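Local coordinates for uncharacterized protein (Mycobacterium tuberculosis, PDB 6Y56) that is a nucleotidyltransferase toxin of the AbiEii family, in a class whose growth inhibition is tied to inactivation of tRNA acceptor stems, at residues 129-134 with 204-209; 184-189 with 258-263; 270-273 with 279-282. All coordinates share one frame; numbering follows the deposited sequence.

Overall arrangement
The three contacts tie together the helical part that follows the sheet-bearing part of this single-chain toxin. Contact 1 is the one that reaches back to the mixed sheet, through the loop after strand 125-129, and it rests on helix 196-212. Contact 3 lies about 14 Å away, centre to centre, and touches the same helix: Trp208 CD1 packs 3.3 Å from Trp273 O, and Leu205 CD2 lies 3.9 Å from Trp273 CE3. Contact 2 stands apart, its centre about 20 Å from that of contact 1 (nearest atoms about 7 Å) and 25 Å from that of contact 3 (nearest atoms about 6 Å), touching neither, and it joins helix 180-189 to the end of helix 249-259.

Contact 1: residues 129-134 with 204-209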
ATOM      1  N   ALA A 129      -0.287   7.974  -6.817  1.00 12.64           N
ATOM      2  CA  ALA A 129      -0.964   9.057  -6.124  1.00 13.11           C
ATOM      3  C   ALA A 129      -0.339  10.392  -6.501  1.00 15.56           C
ATOM      4  O   ALA A 129       0.882  10.503  -6.662  1.00 14.68           O
ATOM      5  CB  ALA A 129      -0.834   8.863  -4.613  1.00 15.25           C
ATOM      6  N   ARG A 130      -1.184  11.415  -6.628  1.00 14.40           N
ATOM      7  CA  ARG A 130      -0.739  12.755  -6.980  1.00 15.37           C
ATOM      8  C   ARG A 130      -0.372  13.594  -5.767  1.00 15.56           C
ATOM      9  O   ARG A 130       0.524  14.442  -5.861  1.00 17.28           O
ATOM     10  CB  ARG A 130      -1.851  13.476  -7.746  1.00 18.97           C
ATOM     11  CG  ARG A 130      -1.420  14.780  -8.369  1.00 25.42           C
ATOM     12  CD  ARG A 130      -2.605  15.526  -8.969  1.00 24.76           C
ATOM     13  NE  ARG A 130      -3.400  14.685  -9.862  1.00 27.58           N
ATOM     14  CZ  ARG A 130      -3.112  14.475 -11.142  1.00 25.70           C
ATOM     15  NH1 ARG A 130      -2.042  15.041 -11.683  1.00 25.58           N
ATOM     16  NH2 ARG A 130      -3.892  13.695 -11.880  1.00 28.84           N
ATOM     17  N   ARG A 131      -1.062  13.398  -4.641  1.00 18.26           N
ATOM     18  CA  ARG A 131      -0.854  14.262  -3.487  1.00 20.34           C
ATOM     19  C   ARG A 131       0.499  13.951  -2.865  1.00 20.89           C
ATOM     20  O   ARG A 131       0.809  12.783  -2.626  1.00 22.50           O
ATOM     21  CB  ARG A 131      -1.960  14.054  -2.453  1.00 21.01           C
ATOM     22  CG  ARG A 131      -2.017  15.162  -1.399  1.00 23.46           C
ATOM     23  CD  ARG A 131      -3.057  14.896  -0.315  1.00 27.80           C
ATOM     24  NE  ARG A 131      -4.278  14.318  -0.867  1.00 27.29           N
ATOM     25  CZ  ARG A 131      -5.181  13.644  -0.163  1.00 24.33           C
ATOM     26  NH1 ARG A 131      -5.029  13.458   1.149  1.00 19.79           N
ATOM     27  NH2 ARG A 131      -6.243  13.146  -0.780  1.00 23.80           N
ATOM     28  N   PRO A 132       1.329  14.952  -2.602  1.00 20.18           N
ATOM     29  CA  PRO A 132       2.633  14.676  -1.989  1.00 20.11           C
ATOM     30  C   PRO A 132       2.490  14.011  -0.622  1.00 18.03           C
ATOM     31  O   PRO A 132       1.565  14.295   0.142  1.00 18.98           O
ATOM     32  CB  PRO A 132       3.265  16.067  -1.860  1.00 23.22           C
ATOM     33  CG  PRO A 132       2.557  16.903  -2.897  1.00 26.52           C
ATOM     34  CD  PRO A 132       1.157  16.375  -2.944  1.00 20.68           C
ATOM     35  N   LEU A 133       3.428  13.115  -0.323  1.00 16.78           N
ATOM     36  CA  LEU A 133       3.523  12.554   1.017  1.00 15.66           C
ATOM     37  C   LEU A 133       3.906  13.639   2.012  1.00 16.60           C
ATOM     38  O   LEU A 133       4.568  14.625   1.678  1.00 18.62           O
ATOM     39  CB  LEU A 133       4.560  11.438   1.071  1.00 16.51           C
ATOM     40  CG  LEU A 133       4.143  10.185   0.305  1.00 15.36           C
ATOM     41  CD1 LEU A 133       5.256   9.160   0.310  1.00 17.41           C
ATOM     42  CD2 LEU A 133       2.862   9.574   0.877  1.00 17.44           C
ATOM     43  N   ALA A 134       3.481  13.444   3.253  1.00 15.67           N
ATOM     44  CA  ALA A 134       3.723  14.436   4.289  1.00 15.77           C
ATOM     45  C   ALA A 134       5.088  14.283   4.941  1.00 16.57           C
ATOM     46  O   ALA A 134       5.676  15.285   5.355  1.00 18.75           O
ATOM     47  CB  ALA A 134       2.640  14.343   5.365  1.00 17.44           C
ATOM     48  N   VAL A 204      -6.168  12.648  10.270  1.00 10.50           N
ATOM     49  CA  VAL A 204      -7.108  13.745  10.064  1.00 12.26           C
ATOM     50  C   VAL A 204      -6.742  14.543   8.821  1.00 11.95           C
ATOM     51  O   VAL A 204      -7.613  14.911   8.025  1.00 11.84           O
ATOM     52  CB  VAL A 204      -7.182  14.638  11.317  1.00 12.48           C
ATOM     53  CG1 VAL A 204      -8.045  15.880  11.051  1.00 13.61           C
ATOM     54  CG2 VAL A 204      -7.726  13.843  12.479  1.00 14.48           C
ATOM     55  N   LEU A 205      -5.449  14.834   8.638  1.00 11.06           N
ATOM     56  CA  LEU A 205      -5.018  15.629   7.490  1.00 12.08           C
ATOM     57  C   LEU A 205      -5.216  14.869   6.185  1.00 12.54           C
ATOM     58  O   LEU A 205      -5.570  15.472   5.162  1.00 13.02           O
ATOM     59  CB  LEU A 205      -3.557  16.055   7.653  1.00 12.87           C
ATOM     60  CG  LEU A 205      -3.270  16.923   8.878  1.00 13.26           C
ATOM     61  CD1 LEU A 205      -1.783  17.169   9.058  1.00 14.42           C
ATOM     62  CD2 LEU A 205      -4.004  18.257   8.826  1.00 14.93           C
ATOM     63  N   LYS A 206      -5.018  13.549   6.198  1.00 12.38           N
ATOM     64  CA  LYS A 206      -5.235  12.765   4.984  1.00 14.14           C
ATOM     65  C   LYS A 206      -6.710  12.738   4.620  1.00 12.96           C
ATOM     66  O   LYS A 206      -7.065  12.913   3.448  1.00 14.76           O
ATOM     67  CB  LYS A 206      -4.738  11.333   5.171  1.00 13.16           C
ATOM     68  CG  LYS A 206      -3.228  11.190   5.281  1.00 15.73           C
ATOM     69  CD  LYS A 206      -2.520  11.206   3.934  1.00 18.62           C
ATOM     70  CE  LYS A 206      -1.017  11.040   4.128  1.00 16.19           C
ATOM     71  NZ  LYS A 206      -0.330  10.912   2.819  1.00 20.50           N
ATOM     72  N   VAL A 207      -7.582  12.521   5.610  1.00 12.15           N
ATOM     73  CA  VAL A 207      -9.016  12.507   5.336  1.00 13.57           C
ATOM     74  C   VAL A 207      -9.482  13.867   4.834  1.00 13.13           C
ATOM     75  O   VAL A 207     -10.309  13.955   3.913  1.00 12.88           O
ATOM     76  CB  VAL A 207      -9.807  12.050   6.574  1.00 11.82           C
ATOM     77  CG1 VAL A 207     -11.306  12.217   6.308  1.00 13.64           C
ATOM     78  CG2 VAL A 207      -9.483  10.600   6.916  1.00 13.01           C
ATOM     79  N   TRP A 208      -8.958  14.950   5.412  1.00 11.96           N
ATOM     80  CA  TRP A 208      -9.331  16.278   4.927  1.00 13.54           C
ATOM     81  C   TRP A 208      -9.069  16.396   3.432  1.00 13.28           C
ATOM     82  O   TRP A 208      -9.935  16.828   2.665  1.00 12.86           O
ATOM     83  CB  TRP A 208      -8.550  17.352   5.693  1.00 12.32           C
ATOM     84  CG  TRP A 208      -9.045  18.768   5.442  1.00 12.00           C
ATOM     85  CD1 TRP A 208      -9.875  19.495   6.239  1.00 13.85           C
ATOM     86  CD2 TRP A 208      -8.727  19.611   4.322  1.00 14.57           C
ATOM     87  NE1 TRP A 208     -10.108  20.739   5.683  1.00 14.63           N
ATOM     88  CE2 TRP A 208      -9.409  20.831   4.509  1.00 15.34           C
ATOM     89  CE3 TRP A 208      -7.929  19.449   3.180  1.00 13.59           C
ATOM     90  CZ2 TRP A 208      -9.317  21.881   3.596  1.00 15.55           C
ATOM     91  CZ3 TRP A 208      -7.843  20.499   2.272  1.00 15.69           C
ATOM     92  CH2 TRP A 208      -8.537  21.695   2.489  1.00 15.94           C
ATOM     93  N   GLY A 209      -7.883  15.997   2.985  1.00 12.23           N
ATOM     94  CA  GLY A 209      -7.595  16.059   1.563  1.00 14.59           C
ATOM     95  C   GLY A 209      -8.443  15.100   0.744  1.00 14.93           C
ATOM     96  O   GLY A 209      -8.896  15.443  -0.352  1.00 14.46           O
TER
HETATM   97  O   HOH W   1      -3.969  15.722   2.811  1.00 21.93           O
HETATM   98  O   HOH W   2      -0.765  12.488   0.898  1.00 31.66           O
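Arg131 reaches from the loop to helix 196-212 and donates from NH1 to the carbonyl oxygen of Lys206, at 3.1 Å. The bond is bent (146° at the hydrogen) but meets a lone pair in the carbonyl plane, with the oxygen tilted 18° out of the guanidinium plane. One face of the same group lies over the backbone of Gly209, where NH2 comes within 3.3 Å of Gly209 C; having no side chain, the glycine admits this close approach. Water 1 accepts weakly from Arg131 NH1 and donates to Leu205 O at 2.9 Å, adding a second link to the helix. Lys206 runs the other way, its chain bent at chi2 (-81°), and brings NZ to 4.0 Å from Leu133 CD2. Water 2 lies between this amine and Pro132 O, donating to the latter.

Further out, Asp210 and Asp214 form salt bridges with Arg131 NH2, while Glu165 and Glu169 hold Lys206 NZ, so each cation has its own acidic pair. Leu133 also packs on helix 163-174 and on Val47 of strand 47-49, which places the loop between the edge of the mixed sheet and the helices 163-174 and 196-212.

Contact 2: residues 184-189 with 258-263; sequences YDLNHF and KRFAFL
Phe260 and Leu186 take the same first torsion, with CG opposite the carbonyl carbon (chi1 -73° and -75°), and this sends the phenyl ring and one leucine methyl toward each other. Leu186 CD2 lies over the rim of one face, 4.0 Å from Phe260 CZ. The phenylalanine follows the last turn of helix 249-259, as the first residue to leave helical backbone angles, and its ring points at helix 180-189. The ring turns its edge to Leu186 O, which lies in the ring plane 3.9 Å from Phe260 CE2, and to Phe189 CB, 4.3 Å from Phe260 CZ. The ring also touches Cys167 of helix 163-174, which Leu186 joins through Lys170 and Leu171, so the contact belongs to a three-helix packing. Just beside it, Arg255 NH1 donates to Asn187 O and ties helix 249-259 to the C-terminal turn of helix 180-189.

Between the two segments themselves the chemistry is apolar, a small buried patch of methyl, methylene and aromatic carbon. The in-plane carbonyl faces the slightly positive C-H rim of the ring, which would be mildly attractive, but the contact as a whole is consistent with apolar packing.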
ATOM      1  N   TYR A 184      -6.383  -6.483   7.528  1.00 13.83           N
ATOM      2  CA  TYR A 184      -5.201  -7.298   7.779  1.00 13.69           C
ATOM      3  C   TYR A 184      -3.979  -6.426   8.062  1.00 13.14           C
ATOM      4  O   TYR A 184      -3.209  -6.683   8.997  1.00 13.36           O
ATOM      5  CB  TYR A 184      -4.936  -8.224   6.582  1.00 14.81           C
ATOM      6  CG  TYR A 184      -3.704  -9.062   6.776  1.00 16.47           C
ATOM      7  CD1 TYR A 184      -2.439  -8.573   6.447  1.00 16.18           C
ATOM      8  CD2 TYR A 184      -3.792 -10.329   7.340  1.00 19.83           C
ATOM      9  CE1 TYR A 184      -1.307  -9.325   6.650  1.00 17.99           C
ATOM     10  CE2 TYR A 184      -2.657 -11.095   7.548  1.00 18.76           C
ATOM     11  CZ  TYR A 184      -1.421 -10.582   7.211  1.00 19.19           C
ATOM     12  OH  TYR A 184      -0.290 -11.344   7.431  1.00 19.87           O
ATOM     13  N   ASP A 185      -3.753  -5.411   7.225  1.00 13.37           N
ATOM     14  CA  ASP A 185      -2.569  -4.572   7.392  1.00 13.02           C
ATOM     15  C   ASP A 185      -2.633  -3.786   8.695  1.00 13.93           C
ATOM     16  O   ASP A 185      -1.625  -3.657   9.393  1.00 14.15           O
ATOM     17  CB  ASP A 185      -2.406  -3.641   6.188  1.00 13.56           C
ATOM     18  CG  ASP A 185      -2.112  -4.384   4.887  1.00 13.76           C
ATOM     19  OD1 ASP A 185      -1.714  -5.574   4.910  1.00 14.59           O
ATOM     20  OD2 ASP A 185      -2.297  -3.752   3.825  1.00 16.09           O
ATOM     21  N   LEU A 186      -3.815  -3.276   9.042  1.00 13.45           N
ATOM     22  CA  LEU A 186      -3.966  -2.558  10.304  1.00 14.39           C
ATOM     23  C   LEU A 186      -3.731  -3.477  11.488  1.00 14.82           C
ATOM     24  O   LEU A 186      -3.216  -3.034  12.522  1.00 14.77           O
ATOM     25  CB  LEU A 186      -5.355  -1.927  10.389  1.00 13.76           C
ATOM     26  CG  LEU A 186      -5.521  -0.680   9.517  1.00 13.79           C
ATOM     27  CD1 LEU A 186      -6.987  -0.316   9.456  1.00 16.77           C
ATOM     28  CD2 LEU A 186      -4.700   0.466  10.064  1.00 13.59           C
ATOM     29  N   ASN A 187      -4.107  -4.756  11.356  1.00 14.24           N
ATOM     30  CA  ASN A 187      -3.818  -5.719  12.411  1.00 16.79           C
ATOM     31  C   ASN A 187      -2.317  -5.867  12.634  1.00 15.74           C
ATOM     32  O   ASN A 187      -1.881  -6.056  13.776  1.00 16.54           O
ATOM     33  CB  ASN A 187      -4.474  -7.062  12.087  1.00 15.54           C
ATOM     34  CG  ASN A 187      -4.292  -8.083  13.190  1.00 23.00           C
ATOM     35  OD1 ASN A 187      -4.895  -7.965  14.253  1.00 23.49           O
ATOM     36  ND2 ASN A 187      -3.467  -9.090  12.941  1.00 22.72           N
ATOM     37  N   HIS A 188      -1.510  -5.778  11.566  1.00 15.04           N
ATOM     38  CA  HIS A 188      -0.060  -5.765  11.739  1.00 15.27           C
ATOM     39  C   HIS A 188       0.412  -4.470  12.377  1.00 17.23           C
ATOM     40  O   HIS A 188       1.254  -4.502  13.277  1.00 17.68           O
ATOM     41  CB  HIS A 188       0.643  -5.994  10.403  1.00 17.61           C
ATOM     42  CG  HIS A 188       0.865  -7.433  10.088  1.00 17.80           C
ATOM     43  ND1 HIS A 188       1.826  -8.196  10.718  1.00 20.06           N
ATOM     44  CD2 HIS A 188       0.242  -8.255   9.213  1.00 20.06           C
ATOM     45  CE1 HIS A 188       1.783  -9.428  10.240  1.00 20.11           C
ATOM     46  NE2 HIS A 188       0.832  -9.489   9.324  1.00 21.38           N
ATOM     47  N   PHE A 189      -0.101  -3.318  11.927  1.00 14.06           N
ATOM     48  CA  PHE A 189       0.317  -2.067  12.558  1.00 16.39           C
ATOM     49  C   PHE A 189       0.006  -2.100  14.046  1.00 18.66           C
ATOM     50  O   PHE A 189       0.781  -1.593  14.864  1.00 17.94           O
ATOM     51  CB  PHE A 189      -0.363  -0.857  11.909  1.00 16.01           C
ATOM     52  CG  PHE A 189       0.205  -0.463  10.578  1.00 15.94           C
ATOM     53  CD1 PHE A 189       1.500   0.003  10.454  1.00 19.11           C
ATOM     54  CD2 PHE A 189      -0.573  -0.556   9.444  1.00 15.96           C
ATOM     55  CE1 PHE A 189       2.007   0.357   9.212  1.00 22.63           C
ATOM     56  CE2 PHE A 189      -0.079  -0.193   8.205  1.00 18.58           C
ATOM     57  CZ  PHE A 189       1.213   0.259   8.086  1.00 17.51           C
ATOM     58  N   LYS A 258      -9.676  -2.070  19.165  1.00 16.74           N
ATOM     59  CA  LYS A 258      -9.130  -1.774  20.484  1.00 19.08           C
ATOM     60  C   LYS A 258      -7.855  -0.948  20.391  1.00 17.97           C
ATOM     61  O   LYS A 258      -7.688   0.040  21.117  1.00 17.89           O
ATOM     62  CB  LYS A 258      -8.844  -3.068  21.233  1.00 19.96           C
ATOM     63  CG  LYS A 258      -8.342  -2.839  22.638  1.00 28.30           C
ATOM     64  CD  LYS A 258      -8.136  -4.161  23.309  1.00 34.61           C
ATOM     65  CE  LYS A 258      -7.609  -3.924  24.710  1.00 40.24           C
ATOM     66  NZ  LYS A 258      -7.375  -5.194  25.451  1.00 46.19           N
ATOM     67  N   ARG A 259      -6.931  -1.350  19.519  1.00 16.01           N
ATOM     68  CA  ARG A 259      -5.635  -0.683  19.485  1.00 15.26           C
ATOM     69  C   ARG A 259      -5.760   0.772  19.063  1.00 14.05           C
ATOM     70  O   ARG A 259      -5.011   1.624  19.554  1.00 15.36           O
ATOM     71  CB  ARG A 259      -4.681  -1.406  18.527  1.00 16.63           C
ATOM     72  CG  ARG A 259      -3.289  -0.759  18.414  1.00 18.14           C
ATOM     73  CD  ARG A 259      -2.553  -0.823  19.749  1.00 18.99           C
ATOM     74  NE  ARG A 259      -1.295  -0.075  19.798  1.00 20.65           N
ATOM     75  CZ  ARG A 259      -1.205   1.203  20.151  1.00 19.24           C
ATOM     76  NH1 ARG A 259      -2.300   1.894  20.444  1.00 19.84           N
ATOM     77  NH2 ARG A 259      -0.018   1.801  20.206  1.00 21.19           N
ATOM     78  N   PHE A 260      -6.696   1.071  18.160  1.00 13.58           N
ATOM     79  CA  PHE A 260      -6.809   2.407  17.596  1.00 13.83           C
ATOM     80  C   PHE A 260      -7.764   3.302  18.370  1.00 15.87           C
ATOM     81  O   PHE A 260      -8.156   4.366  17.874  1.00 14.85           O
ATOM     82  CB  PHE A 260      -7.108   2.337  16.099  1.00 13.98           C
ATOM     83  CG  PHE A 260      -5.910   1.900  15.294  1.00 12.45           C
ATOM     84  CD1 PHE A 260      -4.929   2.815  14.951  1.00 13.90           C
ATOM     85  CD2 PHE A 260      -5.731   0.571  14.949  1.00 14.03           C
ATOM     86  CE1 PHE A 260      -3.800   2.418  14.245  1.00 14.22           C
ATOM     87  CE2 PHE A 260      -4.610   0.169  14.239  1.00 15.75           C
ATOM     88  CZ  PHE A 260      -3.645   1.096  13.892  1.00 13.26           C
ATOM     89  N   ALA A 261      -8.101   2.912  19.602  1.00 15.44           N
ATOM     90  CA  ALA A 261      -8.904   3.764  20.474  1.00 14.81           C
ATOM     91  C   ALA A 261      -8.317   5.165  20.622  1.00 14.82           C
ATOM     92  O   ALA A 261      -9.069   6.131  20.797  1.00 15.74           O
ATOM     93  CB  ALA A 261      -9.041   3.100  21.849  1.00 17.37           C
ATOM     94  N   PHE A 262      -6.985   5.301  20.544  1.00 15.62           N
ATOM     95  CA  PHE A 262      -6.343   6.606  20.689  1.00 15.18           C
ATOM     96  C   PHE A 262      -6.807   7.618  19.654  1.00 14.96           C
ATOM     97  O   PHE A 262      -6.632   8.823  19.862  1.00 14.18           O
ATOM     98  CB  PHE A 262      -4.806   6.478  20.661  1.00 15.05           C
ATOM     99  CG  PHE A 262      -4.241   6.095  19.310  1.00 14.28           C
ATOM    100  CD1 PHE A 262      -3.918   7.064  18.363  1.00 13.48           C
ATOM    101  CD2 PHE A 262      -4.042   4.766  18.993  1.00 14.17           C
ATOM    102  CE1 PHE A 262      -3.407   6.699  17.129  1.00 14.97           C
ATOM    103  CE2 PHE A 262      -3.529   4.396  17.766  1.00 13.92           C
ATOM    104  CZ  PHE A 262      -3.214   5.366  16.823  1.00 13.53           C
ATOM    105  N   LEU A 263      -7.385   7.164  18.540  1.00 13.63           N
ATOM    106  CA  LEU A 263      -7.890   8.108  17.551  1.00 14.28           C
ATOM    107  C   LEU A 263      -9.016   8.964  18.102  1.00 15.24           C
ATOM    108  O   LEU A 263      -9.303  10.023  17.539  1.00 16.84           O
ATOM    109  CB  LEU A 263      -8.372   7.376  16.297  1.00 15.22           C
ATOM    110  CG  LEU A 263      -7.294   6.625  15.521  1.00 14.95           C
ATOM    111  CD1 LEU A 263      -7.969   5.813  14.439  1.00 14.31           C
ATOM    112  CD2 LEU A 263      -6.266   7.584  14.923  1.00 13.57           C
TER

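Contact 3: residues 270-273 with 279-282; sequences EQRW and RHRR
The backbones of Trp273, in the last turn of helix 268-273, and of His280, at the N-cap position of helix 281-292, approach to 6.7 Å between CA atoms. The imidazole of His280 fills the gap. Over one of its faces lies the aliphatic part of Arg272, whose CG is 3.3 Å from His280 NE2 and whose CD is 3.6 Å from it; the opposite face is covered by CG of its own neighbour Arg279. Trp273 comes in on the Arg272 side, turning the edge of its five-membered ring toward the imidazole face in an offset edge-to-face pair, with centroids 5.7 Å apart and planes at 61°. Its CD1 also touches His280 CB at 3.9 Å.

The Arg272 chain bends at chi3 (71°), which leaves its guanidinium steeply inclined to the imidazole, 72° between planes. Asp269 and Glu283 take salt bridges from this group, and the same Glu283 OE1 accepts from Trp273 NE1, so one carboxylate positions both first-shell side chains. In the plane of the imidazole, water 3 joins His280 ND1 (2.7 Å) to Trp273 O (3.0 Å), to which it donates. His280 NE2, by contrast, is buried with no hydrogen-bonding partner, and it lies over the centre of the Arg279 guanidinium, 3.3 Å above its plane; that stacked cation may disfavour a proton on NE2, though Asp277 offsets part of its charge.

Behind this pair the indole of Trp273 packs between Arg201 and Leu205 of helix 196-212 and Val284 and Ala287 of helix 281-292, linking helix 268-273 to both.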
ATOM      1  N   GLU A 270      -7.601  19.262  15.499  1.00 13.60           N
ATOM      2  CA  GLU A 270      -8.073  18.095  14.761  1.00 13.93           C
ATOM      3  C   GLU A 270      -9.594  18.053  14.695  1.00 14.15           C
ATOM      4  O   GLU A 270     -10.170  17.712  13.652  1.00 14.28           O
ATOM      5  CB  GLU A 270      -7.489  16.835  15.405  1.00 14.11           C
ATOM      6  CG  GLU A 270      -5.994  16.710  15.108  1.00 15.39           C
ATOM      7  CD  GLU A 270      -5.217  15.824  16.064  1.00 16.88           C
ATOM      8  OE1 GLU A 270      -5.786  15.293  17.042  1.00 15.90           O
ATOM      9  OE2 GLU A 270      -3.999  15.659  15.831  1.00 16.17           O
ATOM     10  N   GLN A 271     -10.264  18.406  15.797  1.00 14.37           N
ATOM     11  CA  GLN A 271     -11.724  18.409  15.804  1.00 14.58           C
ATOM     12  C   GLN A 271     -12.289  19.453  14.853  1.00 15.33           C
ATOM     13  O   GLN A 271     -13.328  19.224  14.223  1.00 17.42           O
ATOM     14  CB  GLN A 271     -12.230  18.643  17.224  1.00 15.50           C
ATOM     15  CG  GLN A 271     -11.944  17.475  18.140  1.00 15.93           C
ATOM     16  CD  GLN A 271     -12.560  17.643  19.511  1.00 15.70           C
ATOM     17  OE1 GLN A 271     -13.664  18.187  19.658  1.00 17.32           O
ATOM     18  NE2 GLN A 271     -11.855  17.165  20.533  1.00 18.41           N
ATOM     19  N   ARG A 272     -11.629  20.605  14.747  1.00 15.36           N
ATOM     20  CA  ARG A 272     -12.037  21.612  13.776  1.00 17.01           C
ATOM     21  C   ARG A 272     -11.825  21.109  12.351  1.00 15.69           C
ATOM     22  O   ARG A 272     -12.714  21.229  11.494  1.00 16.26           O
ATOM     23  CB  ARG A 272     -11.242  22.893  14.026  1.00 16.06           C
ATOM     24  CG  ARG A 272     -11.558  24.029  13.072  1.00 22.06           C
ATOM     25  CD  ARG A 272     -10.964  25.367  13.547  1.00 21.18           C
ATOM     26  NE  ARG A 272      -9.515  25.398  13.428  1.00 21.30           N
ATOM     27  CZ  ARG A 272      -8.681  25.184  14.439  1.00 22.08           C
ATOM     28  NH1 ARG A 272      -9.155  24.933  15.652  1.00 24.00           N
ATOM     29  NH2 ARG A 272      -7.371  25.222  14.238  1.00 24.06           N
ATOM     30  N   TRP A 273     -10.654  20.526  12.082  1.00 13.15           N
ATOM     31  CA  TRP A 273     -10.349  20.103  10.721  1.00 14.10           C
ATOM     32  C   TRP A 273     -11.223  18.944  10.284  1.00 17.01           C
ATOM     33  O   TRP A 273     -11.479  18.790   9.083  1.00 16.24           O
ATOM     34  CB  TRP A 273      -8.870  19.754  10.604  1.00 14.54           C
ATOM     35  CG  TRP A 273      -8.003  20.927  10.902  1.00 15.81           C
ATOM     36  CD1 TRP A 273      -8.316  22.239  10.722  1.00 15.85           C
ATOM     37  CD2 TRP A 273      -6.687  20.895  11.451  1.00 14.69           C
ATOM     38  NE1 TRP A 273      -7.269  23.038  11.131  1.00 16.81           N
ATOM     39  CE2 TRP A 273      -6.259  22.231  11.593  1.00 14.95           C
ATOM     40  CE3 TRP A 273      -5.833  19.863  11.859  1.00 14.07           C
ATOM     41  CZ2 TRP A 273      -5.002  22.560  12.103  1.00 15.82           C
ATOM     42  CZ3 TRP A 273      -4.587  20.190  12.369  1.00 16.19           C
ATOM     43  CH2 TRP A 273      -4.185  21.530  12.482  1.00 16.04           C
ATOM     44  N   ARG A 279     -12.591  26.072   4.118  1.00 19.57           N
ATOM     45  CA  ARG A 279     -12.106  27.278   4.778  1.00 20.59           C
ATOM     46  C   ARG A 279     -10.875  27.024   5.635  1.00 22.11           C
ATOM     47  O   ARG A 279     -10.173  27.979   5.982  1.00 22.72           O
ATOM     48  CB  ARG A 279     -13.198  27.920   5.632  1.00 22.72           C
ATOM     49  CG  ARG A 279     -13.642  27.087   6.822  1.00 29.27           C
ATOM     50  CD  ARG A 279     -14.884  27.688   7.464  1.00 35.39           C
ATOM     51  NE  ARG A 279     -14.749  27.799   8.913  1.00 38.68           N
ATOM     52  CZ  ARG A 279     -15.283  26.942   9.777  1.00 40.79           C
ATOM     53  NH1 ARG A 279     -15.995  25.916   9.335  1.00 42.61           N
ATOM     54  NH2 ARG A 279     -15.108  27.112  11.083  1.00 37.97           N
ATOM     55  N   HIS A 280     -10.596  25.770   5.984  1.00 18.69           N
ATOM     56  CA  HIS A 280      -9.439  25.437   6.799  1.00 17.17           C
ATOM     57  C   HIS A 280      -8.211  25.065   5.983  1.00 15.24           C
ATOM     58  O   HIS A 280      -7.225  24.600   6.568  1.00 15.97           O
ATOM     59  CB  HIS A 280      -9.781  24.328   7.803  1.00 16.86           C
ATOM     60  CG  HIS A 280     -10.880  24.689   8.751  1.00 19.59           C
ATOM     61  ND1 HIS A 280     -11.984  23.890   8.945  1.00 20.27           N
ATOM     62  CD2 HIS A 280     -11.048  25.767   9.553  1.00 20.66           C
ATOM     63  CE1 HIS A 280     -12.787  24.456   9.830  1.00 21.58           C
ATOM     64  NE2 HIS A 280     -12.241  25.596  10.215  1.00 23.61           N
ATOM     65  N   ARG A 281      -8.224  25.295   4.663  1.00 15.34           N
ATOM     66  CA  ARG A 281      -7.130  24.836   3.812  1.00 14.89           C
ATOM     67  C   ARG A 281      -5.777  25.350   4.290  1.00 15.62           C
ATOM     68  O   ARG A 281      -4.805  24.593   4.347  1.00 16.15           O
ATOM     69  CB  ARG A 281      -7.353  25.250   2.361  1.00 16.12           C
ATOM     70  CG  ARG A 281      -6.217  24.786   1.457  1.00 18.78           C
ATOM     71  CD  ARG A 281      -6.495  25.045  -0.017  1.00 21.09           C
ATOM     72  NE  ARG A 281      -7.752  24.452  -0.461  1.00 21.79           N
ATOM     73  CZ  ARG A 281      -7.879  23.209  -0.906  1.00 23.40           C
ATOM     74  NH1 ARG A 281      -6.826  22.410  -0.966  1.00 21.29           N
ATOM     75  NH2 ARG A 281      -9.070  22.764  -1.290  1.00 23.24           N
ATOM     76  N   ARG A 282      -5.692  26.643   4.615  1.00 16.55           N
ATOM     77  CA  ARG A 282      -4.416  27.210   5.046  1.00 17.13           C
ATOM     78  C   ARG A 282      -3.937  26.588   6.354  1.00 14.91           C
ATOM     79  O   ARG A 282      -2.741  26.322   6.521  1.00 16.47           O
ATOM     80  CB  ARG A 282      -4.538  28.728   5.179  1.00 21.26           C
ATOM     81  CG  ARG A 282      -3.241  29.424   5.562  1.00 26.24           C
ATOM     82  CD  ARG A 282      -2.180  29.241   4.496  1.00 31.70           C
ATOM     83  NE  ARG A 282      -1.199  28.227   4.866  1.00 34.72           N
ATOM     84  CZ  ARG A 282      -0.275  27.747   4.042  1.00 32.61           C
ATOM     85  NH1 ARG A 282      -0.207  28.191   2.793  1.00 37.48           N
ATOM     86  NH2 ARG A 282       0.584  26.825   4.462  1.00 35.43           N
TER
HETATM   87  O   HOH W   3     -11.987  21.419   7.828  1.00 18.67           O